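Local coordinates for [PSI+] inducibility protein 3 (Saccharomyces cerevisiae, PDB 1ZX6) that carries an SH3 protein-binding domain, interacts with LAS17, RSP5 and SUP35, and when overproduced promotes induction of the [PSI+] prion form of SUP35, at residues Tyr9-Gln14 against Leu19-Gly24; Val27-Lys32 against Glu36-Ser41. One frame throughout, in Å; residues are numbered along the deposited sequence.

Contact 1: Tyr9-Gln14 against Leu19-Gly24; sequences YQFDPQ and LGLKPG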
loop_
_atom_site.group_PDB
_atom_site.type_symbol
_atom_site.label_atom_id
_atom_site.label_comp_id
_atom_site.label_asym_id
_atom_site.label_seq_id
_atom_site.Cartn_x
_atom_site.Cartn_y
_atom_site.Cartn_z
ATOM N N TYR A 9 6.155 6.666 -3.535
ATOM C CA TYR A 9 5.486 7.455 -4.582
ATOM C C TYR A 9 3.993 7.583 -4.227
ATOM O O TYR A 9 3.433 6.735 -3.511
ATOM C CB TYR A 9 5.607 6.761 -5.947
ATOM C CG TYR A 9 6.991 6.281 -6.303
ATOM C CD1 TYR A 9 7.910 7.116 -6.907
ATOM C CD2 TYR A 9 7.359 4.958 -6.066
ATOM C CE1 TYR A 9 9.183 6.669 -7.230
ATOM C CE2 TYR A 9 8.632 4.506 -6.376
ATOM C CZ TYR A 9 9.547 5.364 -6.950
ATOM O OH TYR A 9 10.837 4.935 -7.269
ATOM N N GLN A 10 3.378 8.652 -4.719
ATOM C CA GLN A 10 1.954 8.960 -4.458
ATOM C C GLN A 10 1.076 8.091 -5.359
ATOM O O GLN A 10 1.195 8.132 -6.573
ATOM C CB GLN A 10 1.636 10.448 -4.672
ATOM C CG GLN A 10 0.177 10.789 -4.346
ATOM C CD GLN A 10 -0.064 12.278 -4.147
ATOM O OE1 GLN A 10 0.770 12.982 -3.578
ATOM N NE2 GLN A 10 -1.219 12.749 -4.579
ATOM N N PHE A 11 0.275 7.215 -4.742
ATOM C CA PHE A 11 -0.730 6.450 -5.452
ATOM C C PHE A 11 -2.093 7.112 -5.214
ATOM O O PHE A 11 -2.590 7.120 -4.096
ATOM C CB PHE A 11 -0.715 4.992 -4.970
ATOM C CG PHE A 11 -1.816 4.184 -5.522
ATOM C CD1 PHE A 11 -1.979 4.051 -6.888
ATOM C CD2 PHE A 11 -2.695 3.513 -4.674
ATOM C CE1 PHE A 11 -3.020 3.333 -7.415
ATOM C CE2 PHE A 11 -3.735 2.763 -5.189
ATOM C CZ PHE A 11 -3.903 2.656 -6.545
ATOM N N ASP A 12 -2.668 7.716 -6.250
ATOM C CA ASP A 12 -4.011 8.311 -6.141
ATOM C C ASP A 12 -5.090 7.259 -6.419
ATOM O O ASP A 12 -5.160 6.721 -7.502
ATOM C CB ASP A 12 -4.125 9.520 -7.082
ATOM C CG ASP A 12 -3.095 10.568 -6.769
ATOM O OD1 ASP A 12 -3.058 11.034 -5.620
ATOM O OD2 ASP A 12 -2.291 10.924 -7.658
ATOM N N PRO A 13 -5.932 6.953 -5.422
ATOM C CA PRO A 13 -6.956 5.929 -5.612
ATOM C C PRO A 13 -8.063 6.352 -6.573
ATOM O O PRO A 13 -8.460 7.534 -6.607
ATOM C CB PRO A 13 -7.506 5.717 -4.198
ATOM C CG PRO A 13 -7.287 7.005 -3.516
ATOM C CD PRO A 13 -5.984 7.531 -4.065
ATOM N N GLN A 14 -8.549 5.396 -7.359
ATOM C CA GLN A 14 -9.569 5.675 -8.365
ATOM C C GLN A 14 -10.778 4.745 -8.276
ATOM O O GLN A 14 -11.837 5.056 -8.815
ATOM C CB GLN A 14 -8.961 5.637 -9.774
ATOM C CG GLN A 14 -7.809 6.632 -10.009
ATOM C CD GLN A 14 -8.246 8.100 -9.977
ATOM O OE1 GLN A 14 -9.442 8.414 -9.942
ATOM N NE2 GLN A 14 -7.264 9.010 -9.984
ATOM N N LEU A 19 -6.312 1.518 -1.733
ATOM C CA LEU A 19 -5.688 2.204 -0.598
ATOM C C LEU A 19 -4.751 3.282 -1.150
ATOM O O LEU A 19 -3.639 2.994 -1.627
ATOM C CB LEU A 19 -4.897 1.196 0.243
ATOM C CG LEU A 19 -4.112 1.750 1.468
ATOM C CD1 LEU A 19 -5.060 2.312 2.496
ATOM C CD2 LEU A 19 -3.205 0.674 2.083
ATOM N N GLY A 20 -5.188 4.527 -1.058
ATOM C CA GLY A 20 -4.362 5.648 -1.470
ATOM C C GLY A 20 -3.111 5.726 -0.617
ATOM O O GLY A 20 -3.119 5.331 0.571
ATOM N N LEU A 21 -2.029 6.225 -1.211
ATOM C CA LEU A 21 -0.720 6.286 -0.564
ATOM C C LEU A 21 -0.044 7.646 -0.822
ATOM O O LEU A 21 -0.114 8.174 -1.925
ATOM C CB LEU A 21 0.204 5.164 -1.079
ATOM C CG LEU A 21 -0.181 3.690 -0.989
ATOM C CD1 LEU A 21 0.858 2.855 -1.753
ATOM C CD2 LEU A 21 -0.304 3.227 0.452
ATOM N N LYS A 22 0.609 8.195 0.184
ATOM C CA LYS A 22 1.434 9.404 -0.023
ATOM C C LYS A 22 2.846 8.968 0.338
ATOM O O LYS A 22 3.026 8.132 1.197
ATOM C CB LYS A 22 0.967 10.580 0.829
ATOM C CG LYS A 22 -0.434 11.083 0.431
ATOM C CD LYS A 22 -0.644 12.568 0.655
ATOM C CE LYS A 22 -0.089 13.411 -0.480
ATOM N NZ LYS A 22 -0.500 14.846 -0.372
ATOM N N PRO A 23 3.854 9.533 -0.305
ATOM C CA PRO A 23 5.207 9.117 0.064
ATOM C C PRO A 23 5.512 9.295 1.549
ATOM O O PRO A 23 5.185 10.350 2.121
ATOM C CB PRO A 23 6.088 10.055 -0.772
ATOM C CG PRO A 23 5.224 10.475 -1.912
ATOM C CD PRO A 23 3.853 10.578 -1.345
ATOM N N GLY A 24 6.095 8.268 2.161
ATOM C CA GLY A 24 6.418 8.267 3.573
ATOM C C GLY A 24 5.440 7.447 4.395
ATOM O O GLY A 24 5.745 7.107 5.533
#

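Contact 2: Val27-Lys32 against Glu36-Ser41; sequences VQLLEK and EWYKGS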
loop_
_atom_site.group_PDB
_atom_site.type_symbol
_atom_site.label_atom_id
_atom_site.label_comp_id
_atom_site.label_asym_id
_atom_site.label_seq_id
_atom_site.Cartn_x
_atom_site.Cartn_y
_atom_site.Cartn_z
ATOM N N VAL A 27 2.702 1.177 5.851
ATOM C CA VAL A 27 1.525 0.386 5.563
ATOM C C VAL A 27 1.745 -0.992 6.151
ATOM O O VAL A 27 2.802 -1.594 5.949
ATOM C CB VAL A 27 1.328 0.265 4.061
ATOM C CG1 VAL A 27 0.068 -0.488 3.714
ATOM C CG2 VAL A 27 1.327 1.650 3.428
ATOM N N GLN A 28 0.763 -1.483 6.891
ATOM C CA GLN A 28 0.806 -2.852 7.380
ATOM C C GLN A 28 0.483 -3.760 6.199
ATOM O O GLN A 28 -0.579 -3.651 5.625
ATOM C CB GLN A 28 -0.209 -3.064 8.498
ATOM C CG GLN A 28 -0.164 -4.460 9.064
ATOM C CD GLN A 28 -1.075 -4.666 10.273
ATOM O OE1 GLN A 28 -1.912 -3.823 10.604
ATOM N NE2 GLN A 28 -0.873 -5.782 10.960
ATOM N N LEU A 29 1.396 -4.664 5.837
ATOM C CA LEU A 29 1.168 -5.540 4.701
ATOM C C LEU A 29 0.356 -6.738 5.151
ATOM O O LEU A 29 0.830 -7.529 5.985
ATOM C CB LEU A 29 2.522 -5.966 4.097
ATOM C CG LEU A 29 2.552 -6.896 2.895
ATOM C CD1 LEU A 29 1.597 -6.487 1.795
ATOM C CD2 LEU A 29 4.007 -6.997 2.368
ATOM N N LEU A 30 -0.869 -6.870 4.641
ATOM C CA LEU A 30 -1.766 -7.953 5.044
ATOM C C LEU A 30 -1.632 -9.191 4.145
ATOM O O LEU A 30 -1.637 -10.347 4.634
ATOM C CB LEU A 30 -3.215 -7.481 5.019
ATOM C CG LEU A 30 -3.518 -6.310 5.973
ATOM C CD1 LEU A 30 -4.836 -5.629 5.629
ATOM C CD2 LEU A 30 -3.571 -6.814 7.404
ATOM N N GLU A 31 -1.529 -8.974 2.839
ATOM C CA GLU A 31 -1.396 -10.089 1.879
ATOM C C GLU A 31 -0.695 -9.627 0.604
ATOM O O GLU A 31 -0.944 -8.517 0.096
ATOM C CB GLU A 31 -2.771 -10.607 1.500
ATOM C CG GLU A 31 -2.767 -11.932 0.734
ATOM C CD GLU A 31 -4.170 -12.490 0.503
ATOM O OE1 GLU A 31 -5.156 -11.915 1.025
ATOM O OE2 GLU A 31 -4.288 -13.475 -0.235
ATOM N N LYS A 32 0.206 -10.455 0.076
ATOM C CA LYS A 32 0.744 -10.179 -1.235
ATOM C C LYS A 32 -0.152 -10.888 -2.242
ATOM O O LYS A 32 -0.043 -12.100 -2.414
ATOM C CB LYS A 32 2.202 -10.623 -1.345
ATOM C CG LYS A 32 3.121 -9.903 -0.367
ATOM C CD LYS A 32 4.564 -10.313 -0.585
ATOM C CE LYS A 32 5.545 -9.432 0.161
ATOM N NZ LYS A 32 6.962 -9.620 -0.332
ATOM N N GLU A 36 2.176 -7.813 -8.380
ATOM C CA GLU A 36 1.826 -6.462 -8.776
ATOM C C GLU A 36 0.857 -5.701 -7.883
ATOM O O GLU A 36 0.842 -4.480 -7.939
ATOM C CB GLU A 36 1.341 -6.487 -10.232
ATOM C CG GLU A 36 2.534 -6.794 -11.202
ATOM C CD GLU A 36 2.214 -6.593 -12.679
ATOM O OE1 GLU A 36 1.054 -6.252 -13.017
ATOM O OE2 GLU A 36 3.130 -6.808 -13.503
ATOM N N TRP A 37 0.062 -6.404 -7.077
ATOM C CA TRP A 37 -0.894 -5.820 -6.144
ATOM C C TRP A 37 -0.754 -6.444 -4.754
ATOM O O TRP A 37 -0.708 -7.698 -4.623
ATOM C CB TRP A 37 -2.324 -6.022 -6.649
ATOM C CG TRP A 37 -2.625 -5.173 -7.854
ATOM C CD1 TRP A 37 -2.465 -5.498 -9.169
ATOM C CD2 TRP A 37 -3.152 -3.851 -7.825
ATOM N NE1 TRP A 37 -2.843 -4.437 -9.977
ATOM C CE2 TRP A 37 -3.277 -3.415 -9.176
ATOM C CE3 TRP A 37 -3.532 -2.990 -6.797
ATOM C CZ2 TRP A 37 -3.762 -2.133 -9.513
ATOM C CZ3 TRP A 37 -4.000 -1.705 -7.131
ATOM C CH2 TRP A 37 -4.115 -1.303 -8.484
ATOM N N TYR A 38 -0.670 -5.559 -3.750
ATOM C CA TYR A 38 -0.709 -5.890 -2.332
ATOM C C TYR A 38 -1.996 -5.370 -1.665
ATOM O O TYR A 38 -2.594 -4.375 -2.130
ATOM C CB TYR A 38 0.488 -5.268 -1.610
ATOM C CG TYR A 38 1.864 -5.800 -1.962
ATOM C CD1 TYR A 38 2.021 -6.928 -2.748
ATOM C CD2 TYR A 38 3.010 -5.170 -1.464
ATOM C CE1 TYR A 38 3.286 -7.403 -3.079
ATOM C CE2 TYR A 38 4.279 -5.650 -1.769
ATOM C CZ TYR A 38 4.396 -6.771 -2.556
ATOM O OH TYR A 38 5.617 -7.297 -2.903
ATOM N N LYS A 39 -2.377 -6.022 -0.565
ATOM C CA LYS A 39 -3.436 -5.604 0.341
ATOM C C LYS A 39 -2.794 -5.120 1.645
ATOM O O LYS A 39 -1.919 -5.771 2.214
ATOM C CB LYS A 39 -4.374 -6.771 0.649
ATOM C CG LYS A 39 -5.600 -6.382 1.422
ATOM C CD LYS A 39 -6.304 -7.625 1.982
ATOM C CE LYS A 39 -7.501 -7.214 2.853
ATOM N NZ LYS A 39 -8.180 -6.025 2.266
ATOM N N GLY A 40 -3.216 -3.971 2.137
ATOM C CA GLY A 40 -2.621 -3.467 3.376
ATOM C C GLY A 40 -3.517 -2.469 4.078
ATOM O O GLY A 40 -4.620 -2.199 3.612
ATOM N N SER A 41 -3.032 -1.976 5.212
ATOM C CA SER A 41 -3.741 -0.974 5.999
ATOM C C SER A 41 -2.795 0.170 6.363
ATOM O O SER A 41 -1.605 -0.046 6.607
ATOM C CB SER A 41 -4.379 -1.591 7.254
ATOM O OG SER A 41 -3.393 -2.019 8.171
#

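Contact 1: Tyr9-Gln14 against Leu19-Gly24
Phe11 and Leu21 hold Tyr9-Gln14 and Leu19-Gly24 together through a single antiparallel hydrogen-bonded bridge. Its two bonds are unequal. Leu21 N reaches Phe11 O at 3.1 Å on a nearly straight path (170°), in the carbonyl plane and on a lone pair, whereas Phe11 N meets Leu21 O at 3.0 Å with a bent N-H (137°) and lies tilted from that carbonyl's plane. Leu21 O also receives a CA-H...O contact from Gln10 CA. The well-packed part lies round the Phe11 side chain: CB rests on Leu21 CB (4.0 Å), and with CG anti to the backbone N (chi1 173°) the ring turns its edge to Leu19 O, CD2 lying 3.2 Å from that oxygen. Leu19 O, buried by the contact, lies in the plane of the ring and has no hydrogen-bonding partner in the model. Gly20 packs against the Pro13 ring, its CA 3.6 Å from Pro13 CD. Both segments belong to the long RT loop of the SH3 fold, between strands 4-7 and 26-32, and the Phe11 ring also meets that of Tyr53. The flank of Gln10 and Lys22 is exposed and looser. There the two side chains run side by side in the same direction, Gln10 OE1 touching Lys22 CE at 3.2 Å, while Gln10 NE2 donates a straight bond in its own amide plane to the syn lone pair of Asp12 OD1 (2.7 Å).

Contact 2: Val27-Lys32 against Glu36-Ser41
Strands 27-32 and 37-41 run antiparallel, their axes 4.5 Å apart at closest approach and their directions 137° apart, and their register slips by one residue at a classic beta bulge where Leu30 and Glu31 both face Lys39. Lys39 O accepts from Leu30 N (2.9 Å) and, more distantly, from Glu31 N (3.3 Å), both donors approaching from the same face of its carbonyl plane; Lys39 N returns a straight bond to Glu31 O. Beyond the bulge, Gln28 and Ser41 form a regular hydrogen-bonded pair. Gly40, with no side chain, lets the strands come near here, its CA within 3.0 Å of Gln28 O. This hairpin is the second and third strands of the SH3 barrel, joined by the n-Src loop. On the side of Leu29 and Tyr38, Leu29 CD1 presses on Tyr38 CB at 3.8 Å, the two side chains crossing at a slant. The extended chain of Lys32 lies alongside the tyrosine, its CG over one ring face in a CH-pi contact, 4.1 Å from the centroid, and NZ ends 3.7 Å from Tyr38 OH. Across the other side, Ser41 OG sits against Gln28 CB at 3.4 Å.

How the contacts relate
Contact 1 closes within the RT loop before contact 2 opens in the next hairpin, and their centres lie about 13 Å apart on opposite sides of the chain's centre. They meet through two leucines: Leu19 CD2 packs 3.5 Å from Gly40 O and 3.8 Å from Val27 CG1, while Leu21 CD2 reaches Val27 CG2 at 3.7 Å. These packing contacts, with Phe49 of strand 45-50 alongside, join the returning arm of the RT loop to the sheet. Tyr9 and Phe11 of contact 1, with Trp37, Pro50 and Tyr53, probably correspond, as in other SH3 domains, to the surface that binds proline-rich ligands; contact 2 carries Trp37 only at its edge, on strand 37-42.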